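Uncharacterized protein (Corynebacterium glutamicum, PDB 2NSF) catalyses the mycothiol-dependent isomerisation of maleylpyruvate, in all likelihood to fumarylpyruvate, and carries a bound zinc ion. Local coordinates at residues T157-S162 against L186-A191; E164-A169 against D180-I185. All blocks are in the same frame, centred on the assembly; numbering follows the deposited sequence.

From the N terminus the chain first builds helices 29-49, 66-89 and 114-133, which with helix 156-171 fit the helical bundle expected of the N-terminal family region. Both interactions start on helix 156-171 and return to it from the start of the C-terminal family region. Interaction 2 (164-169 with 180-185) closes the shorter loop and is nested inside the longer one closed by interaction 1 (157-162 with 186-191). Their centres are about 8 Å apart, and they touch where L189 CD1 packs on I167 CD1 at 3.8 Å. Together they tie helix 183-199 to the bundle, while segment 164-169 of interaction 2 also carries the zinc ligands E164 and H168.

Interaction 1. Residues T157-S162 against L186-A191; sequences TLWMRS and LRTLAA
W159 meets T188 and L189 in a buried, apolar helix-to-helix contact near the centre of the chain, where one indole bridges helix 156-171 of the N-terminal region and helix 183-199 of the C-terminal region. The backbones stay well apart, with W159 CA and T188 CA separated by 9.4 Å, and the ring fills the gap. Having CG anti to the backbone N (chi1 164°) sends the indole across, six-membered ring foremost, while T188 reaches in from the opposite direction. Its methyl settles over one face in a CH-pi contact: CG2 is 3.7 Å from the centroid of the six-membered ring of W159, 22° off the normal and displaced toward the rim. The CH2 corner of W159 bears the closest approach, 3.4 Å from T188 CG2. L189 comes in obliquely, its CD2 branch 3.7 Å from that same CH2, and also touches V236 of helix 232-239.

Polar ends are handled outside the hydrophobic meeting point. The indole NE1 of W159 bonds to E192 OE2, one turn further along the facing helix, while T188 OG1 is paired with V184 O and F24 N. On the bundle side S162 OG bonds to L158 O at 2.8 Å, and this carbonyl also takes S162 N from the opposite face of its plane. With no hydrogen bond between the two segments themselves, the interface relies on the methyl groups of T188 and L189 packing on the six-membered ring of the indole, while the bond from W159 to E192 should limit rotation of the indole between the helices.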
loop_
_atom_site.group_PDB
_atom_site.type_symbol
_atom_site.label_atom_id
_atom_site.label_comp_id
_atom_site.label_asym_id
_atom_site.label_seq_id
_atom_site.Cartn_x
_atom_site.Cartn_y
_atom_site.Cartn_z
ATOM N N THR A 157 10.775 0.647 4.123
ATOM C CA THR A 157 10.326 -0.443 3.254
ATOM C C THR A 157 9.351 -1.363 3.977
ATOM O O THR A 157 8.525 -2.013 3.344
ATOM C CB THR A 157 11.504 -1.298 2.731
ATOM O OG1 THR A 157 12.185 -1.911 3.832
ATOM C CG2 THR A 157 12.479 -0.436 1.935
ATOM N N LEU A 158 9.450 -1.425 5.301
ATOM C CA LEU A 158 8.539 -2.265 6.070
ATOM C C LEU A 158 7.133 -1.677 5.959
ATOM O O LEU A 158 6.150 -2.405 5.814
ATOM C CB LEU A 158 8.978 -2.322 7.535
ATOM C CG LEU A 158 10.350 -2.960 7.796
ATOM C CD1 LEU A 158 10.749 -2.719 9.240
ATOM C CD2 LEU A 158 10.306 -4.455 7.485
ATOM N N TRP A 159 7.046 -0.353 6.016
ATOM C CA TRP A 159 5.765 0.339 5.903
ATOM C C TRP A 159 5.276 0.283 4.460
ATOM O O TRP A 159 4.110 -0.008 4.187
ATOM C CB TRP A 159 5.917 1.803 6.332
ATOM C CG TRP A 159 4.776 2.692 5.890
ATOM C CD1 TRP A 159 4.862 3.788 5.082
ATOM C CD2 TRP A 159 3.387 2.550 6.224
ATOM N NE1 TRP A 159 3.618 4.340 4.890
ATOM C CE2 TRP A 159 2.693 3.599 5.580
ATOM C CE3 TRP A 159 2.660 1.639 7.006
ATOM C CZ2 TRP A 159 1.306 3.767 5.690
ATOM C CZ3 TRP A 159 1.274 1.808 7.117
ATOM C CH2 TRP A 159 0.617 2.863 6.462
ATOM N N MET A 160 6.179 0.564 3.530
ATOM C CA MET A 160 5.820 0.554 2.119
ATOM C C MET A 160 5.271 -0.800 1.690
ATOM O O MET A 160 4.263 -0.874 0.988
ATOM C CB MET A 160 7.039 0.926 1.275
ATOM C CG MET A 160 7.510 2.351 1.503
ATOM S SD MET A 160 9.191 2.616 0.921
ATOM C CE MET A 160 8.912 2.821 -0.816
ATOM N N ARG A 161 5.924 -1.874 2.112
ATOM C CA ARG A 161 5.447 -3.202 1.741
ATOM C C ARG A 161 4.099 -3.479 2.404
ATOM O O ARG A 161 3.208 -4.061 1.783
ATOM C CB ARG A 161 6.461 -4.273 2.137
ATOM C CG ARG A 161 6.073 -5.685 1.685
ATOM C CD ARG A 161 5.927 -5.777 0.163
ATOM N NE ARG A 161 5.725 -7.157 -0.271
ATOM C CZ ARG A 161 5.446 -7.520 -1.519
ATOM N NH1 ARG A 161 5.328 -6.605 -2.474
ATOM N NH2 ARG A 161 5.276 -8.803 -1.814
ATOM N N SER A 162 3.943 -3.060 3.656
ATOM C CA SER A 162 2.682 -3.268 4.364
ATOM C C SER A 162 1.514 -2.616 3.619
ATOM O O SER A 162 0.442 -3.213 3.504
ATOM C CB SER A 162 2.765 -2.712 5.793
ATOM O OG SER A 162 3.660 -3.477 6.591
ATOM N N LEU A 186 -4.303 1.103 9.429
ATOM C CA LEU A 186 -5.373 1.955 8.916
ATOM C C LEU A 186 -5.189 3.405 9.377
ATOM O O LEU A 186 -5.372 4.340 8.593
ATOM C CB LEU A 186 -6.742 1.445 9.385
ATOM C CG LEU A 186 -7.244 0.132 8.773
ATOM C CD1 LEU A 186 -8.594 -0.226 9.377
ATOM C CD2 LEU A 186 -7.371 0.288 7.255
ATOM N N ARG A 187 -4.833 3.592 10.647
ATOM C CA ARG A 187 -4.630 4.939 11.176
ATOM C C ARG A 187 -3.487 5.635 10.451
ATOM O O ARG A 187 -3.570 6.825 10.140
ATOM C CB ARG A 187 -4.324 4.911 12.677
ATOM C CG ARG A 187 -5.505 4.541 13.563
ATOM C CD ARG A 187 -5.213 4.894 15.021
ATOM N NE ARG A 187 -3.964 4.298 15.489
ATOM C CZ ARG A 187 -3.876 3.149 16.152
ATOM N NH1 ARG A 187 -4.970 2.458 16.443
ATOM N NH2 ARG A 187 -2.690 2.683 16.514
ATOM N N THR A 188 -2.419 4.891 10.187
ATOM C CA THR A 188 -1.270 5.463 9.497
ATOM C C THR A 188 -1.633 5.812 8.054
ATOM O O THR A 188 -1.176 6.826 7.521
ATOM C CB THR A 188 -0.067 4.496 9.530
ATOM O OG1 THR A 188 0.221 4.151 10.894
ATOM C CG2 THR A 188 1.172 5.164 8.928
ATOM N N LEU A 189 -2.463 4.983 7.422
ATOM C CA LEU A 189 -2.896 5.247 6.051
ATOM C C LEU A 189 -3.790 6.485 5.976
ATOM O O LEU A 189 -3.660 7.302 5.061
ATOM C CB LEU A 189 -3.673 4.050 5.483
ATOM C CG LEU A 189 -2.892 2.821 5.023
ATOM C CD1 LEU A 189 -3.874 1.705 4.641
ATOM C CD2 LEU A 189 -2.010 3.196 3.833
ATOM N N ALA A 190 -4.705 6.624 6.928
ATOM C CA ALA A 190 -5.597 7.778 6.924
ATOM C C ALA A 190 -4.783 9.065 7.003
ATOM O O ALA A 190 -5.054 10.034 6.286
ATOM C CB ALA A 190 -6.563 7.698 8.097
ATOM N N ALA A 191 -3.789 9.073 7.884
ATOM C CA ALA A 191 -2.927 10.235 8.059
ATOM C C ALA A 191 -2.065 10.472 6.825
ATOM O O ALA A 191 -1.975 11.592 6.326
ATOM C CB ALA A 191 -2.037 10.048 9.282
#

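Interaction 2. Residues E164-A169 against D180-I185; sequences EVWIHA and DIPEVI. With ZN (zinc ion), chain E.
W166 lies against I181, P182 and I185, where the turn entering helix 183-199 folds back on helix 156-171. The tight part is built round its indole. P182 sits at the N-cap position and places CD over one face of the ring, toward its rim, in a CH-pi contact, 3.5 Å from the centroid of the six-membered ring of W166 and only 9° off the normal. I185 crosses at about a right angle near the pyrrole portion, its CD1 3.2 Å from W166 NE1; that nitrogen bonds to L35 O of helix 29-49, and the ring also stacks with H42. I181 slides past the indole, its CG1 3.9 Å from W166 CE3. The looser side is the solvent-exposed D180, whose backbone O only approaches W166 CZ3, at 3.6 Å; its carboxylate OD2 instead accepts a bond from T177 N.

The same helix 156-171 supplies zinc ligands: E164 OE1 and H168 NE2 each bind the ion at 2.1 Å, with H72 and two waters among the other ligands. A bend at chi2 (-64°) curls the E164 carboxylate to the metal, and its OE2 accepts water 1 at 2.6 Å. H168 ND1 is held by D171 OD2, a second-shell bond that, with the zinc bond at NE2, should restrain the rotation of the imidazole. One helix thus pairs a largely apolar joint round one indole with a hydrated metal site, the polar indole N-H being satisfied by a neighbouring helix.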
loop_
_atom_site.group_PDB
_atom_site.type_symbol
_atom_site.label_atom_id
_atom_site.label_comp_id
_atom_site.label_asym_id
_atom_site.label_seq_id
_atom_site.Cartn_x
_atom_site.Cartn_y
_atom_site.Cartn_z
ATOM N N GLU A 164 1.205 -2.122 0.501
ATOM C CA GLU A 164 0.948 -2.946 -0.668
ATOM C C GLU A 164 0.193 -4.232 -0.376
ATOM O O GLU A 164 -0.857 -4.484 -0.965
ATOM C CB GLU A 164 2.265 -3.312 -1.359
ATOM C CG GLU A 164 3.062 -2.134 -1.894
ATOM C CD GLU A 164 2.344 -1.377 -2.990
ATOM O OE1 GLU A 164 1.697 -2.014 -3.852
ATOM O OE2 GLU A 164 2.442 -0.134 -3.007
ATOM N N VAL A 165 0.727 -5.054 0.521
ATOM C CA VAL A 165 0.088 -6.330 0.804
ATOM C C VAL A 165 -1.271 -6.256 1.487
ATOM O O VAL A 165 -2.171 -7.021 1.145
ATOM C CB VAL A 165 1.027 -7.270 1.614
ATOM C CG1 VAL A 165 2.208 -7.692 0.742
ATOM C CG2 VAL A 165 1.522 -6.580 2.873
ATOM N N TRP A 166 -1.441 -5.342 2.437
ATOM C CA TRP A 166 -2.728 -5.247 3.116
ATOM C C TRP A 166 -3.821 -4.680 2.226
ATOM O O TRP A 166 -4.976 -5.101 2.314
ATOM C CB TRP A 166 -2.613 -4.410 4.395
ATOM C CG TRP A 166 -1.958 -5.140 5.529
ATOM C CD1 TRP A 166 -0.696 -4.949 6.010
ATOM C CD2 TRP A 166 -2.539 -6.183 6.325
ATOM N NE1 TRP A 166 -0.455 -5.806 7.060
ATOM C CE2 TRP A 166 -1.569 -6.575 7.273
ATOM C CE3 TRP A 166 -3.787 -6.826 6.326
ATOM C CZ2 TRP A 166 -1.805 -7.584 8.219
ATOM C CZ3 TRP A 166 -4.024 -7.836 7.269
ATOM C CH2 TRP A 166 -3.035 -8.202 8.200
ATOM N N ILE A 167 -3.470 -3.732 1.362
ATOM C CA ILE A 167 -4.465 -3.153 0.482
ATOM C C ILE A 167 -4.684 -3.985 -0.777
ATOM O O ILE A 167 -5.825 -4.214 -1.172
ATOM C CB ILE A 167 -4.105 -1.715 0.067
ATOM C CG1 ILE A 167 -4.029 -0.822 1.313
ATOM C CG2 ILE A 167 -5.155 -1.187 -0.905
ATOM C CD1 ILE A 167 -3.559 0.598 1.036
ATOM N N HIS A 168 -3.611 -4.438 -1.418
ATOM C CA HIS A 168 -3.793 -5.237 -2.621
ATOM C C HIS A 168 -4.454 -6.575 -2.327
ATOM O O HIS A 168 -4.961 -7.229 -3.234
ATOM C CB HIS A 168 -2.470 -5.417 -3.369
ATOM C CG HIS A 168 -2.017 -4.169 -4.062
ATOM N ND1 HIS A 168 -2.896 -3.325 -4.701
ATOM C CD2 HIS A 168 -0.790 -3.620 -4.212
ATOM C CE1 HIS A 168 -2.233 -2.302 -5.213
ATOM N NE2 HIS A 168 -0.955 -2.460 -4.930
ATOM N N ALA A 169 -4.464 -6.982 -1.062
ATOM C CA ALA A 169 -5.130 -8.231 -0.697
ATOM C C ALA A 169 -6.610 -8.024 -1.005
ATOM O O ALA A 169 -7.304 -8.940 -1.449
ATOM C CB ALA A 169 -4.932 -8.528 0.782
ATOM N N ASP A 180 -10.193 -6.092 7.675
ATOM C CA ASP A 180 -9.188 -7.088 8.050
ATOM C C ASP A 180 -7.860 -6.448 8.446
ATOM O O ASP A 180 -7.049 -7.052 9.149
ATOM C CB ASP A 180 -8.899 -8.046 6.882
ATOM C CG ASP A 180 -10.038 -8.996 6.600
ATOM O OD1 ASP A 180 -10.763 -9.361 7.554
ATOM O OD2 ASP A 180 -10.194 -9.398 5.424
ATOM N N ILE A 181 -7.644 -5.221 7.989
ATOM C CA ILE A 181 -6.388 -4.525 8.241
ATOM C C ILE A 181 -6.219 -3.989 9.654
ATOM O O ILE A 181 -7.086 -3.270 10.163
ATOM C CB ILE A 181 -6.218 -3.356 7.249
ATOM C CG1 ILE A 181 -6.352 -3.880 5.816
ATOM C CG2 ILE A 181 -4.863 -2.685 7.450
ATOM C CD1 ILE A 181 -6.438 -2.784 4.768
ATOM N N PRO A 182 -5.098 -4.340 10.313
ATOM C CA PRO A 182 -4.821 -3.880 11.675
ATOM C C PRO A 182 -5.009 -2.371 11.778
ATOM O O PRO A 182 -4.581 -1.615 10.907
ATOM C CB PRO A 182 -3.375 -4.302 11.892
ATOM C CG PRO A 182 -3.307 -5.593 11.139
ATOM C CD PRO A 182 -4.042 -5.259 9.850
ATOM N N GLU A 183 -5.652 -1.940 12.855
ATOM C CA GLU A 183 -5.925 -0.531 13.067
ATOM C C GLU A 183 -4.701 0.382 12.966
ATOM O O GLU A 183 -4.792 1.478 12.418
ATOM C CB GLU A 183 -6.605 -0.352 14.422
ATOM C CG GLU A 183 -7.104 1.048 14.694
ATOM C CD GLU A 183 -7.901 1.114 15.979
ATOM O OE1 GLU A 183 -8.908 0.385 16.081
ATOM O OE2 GLU A 183 -7.522 1.886 16.883
ATOM N N VAL A 184 -3.558 -0.052 13.490
ATOM C CA VAL A 184 -2.369 0.790 13.431
ATOM C C VAL A 184 -2.014 1.105 11.976
ATOM O O VAL A 184 -1.543 2.202 11.666
ATOM C CB VAL A 184 -1.160 0.129 14.153
ATOM C CG1 VAL A 184 -0.702 -1.117 13.405
ATOM C CG2 VAL A 184 -0.026 1.136 14.291
ATOM N N ILE A 185 -2.265 0.158 11.080
ATOM C CA ILE A 185 -1.987 0.381 9.669
ATOM C C ILE A 185 -3.040 1.302 9.063
ATOM O O ILE A 185 -2.713 2.195 8.284
ATOM C CB ILE A 185 -1.922 -0.956 8.899
ATOM C CG1 ILE A 185 -0.629 -1.688 9.283
ATOM C CG2 ILE A 185 -1.975 -0.706 7.391
ATOM C CD1 ILE A 185 -0.516 -3.080 8.721
HETATM ZN ZN ZN E . 0.611 -1.090 -5.432
HETATM O O HOH W 1 1.919 0.664 -5.446
HETATM O O HOH W 2 -0.637 0.426 -3.995
#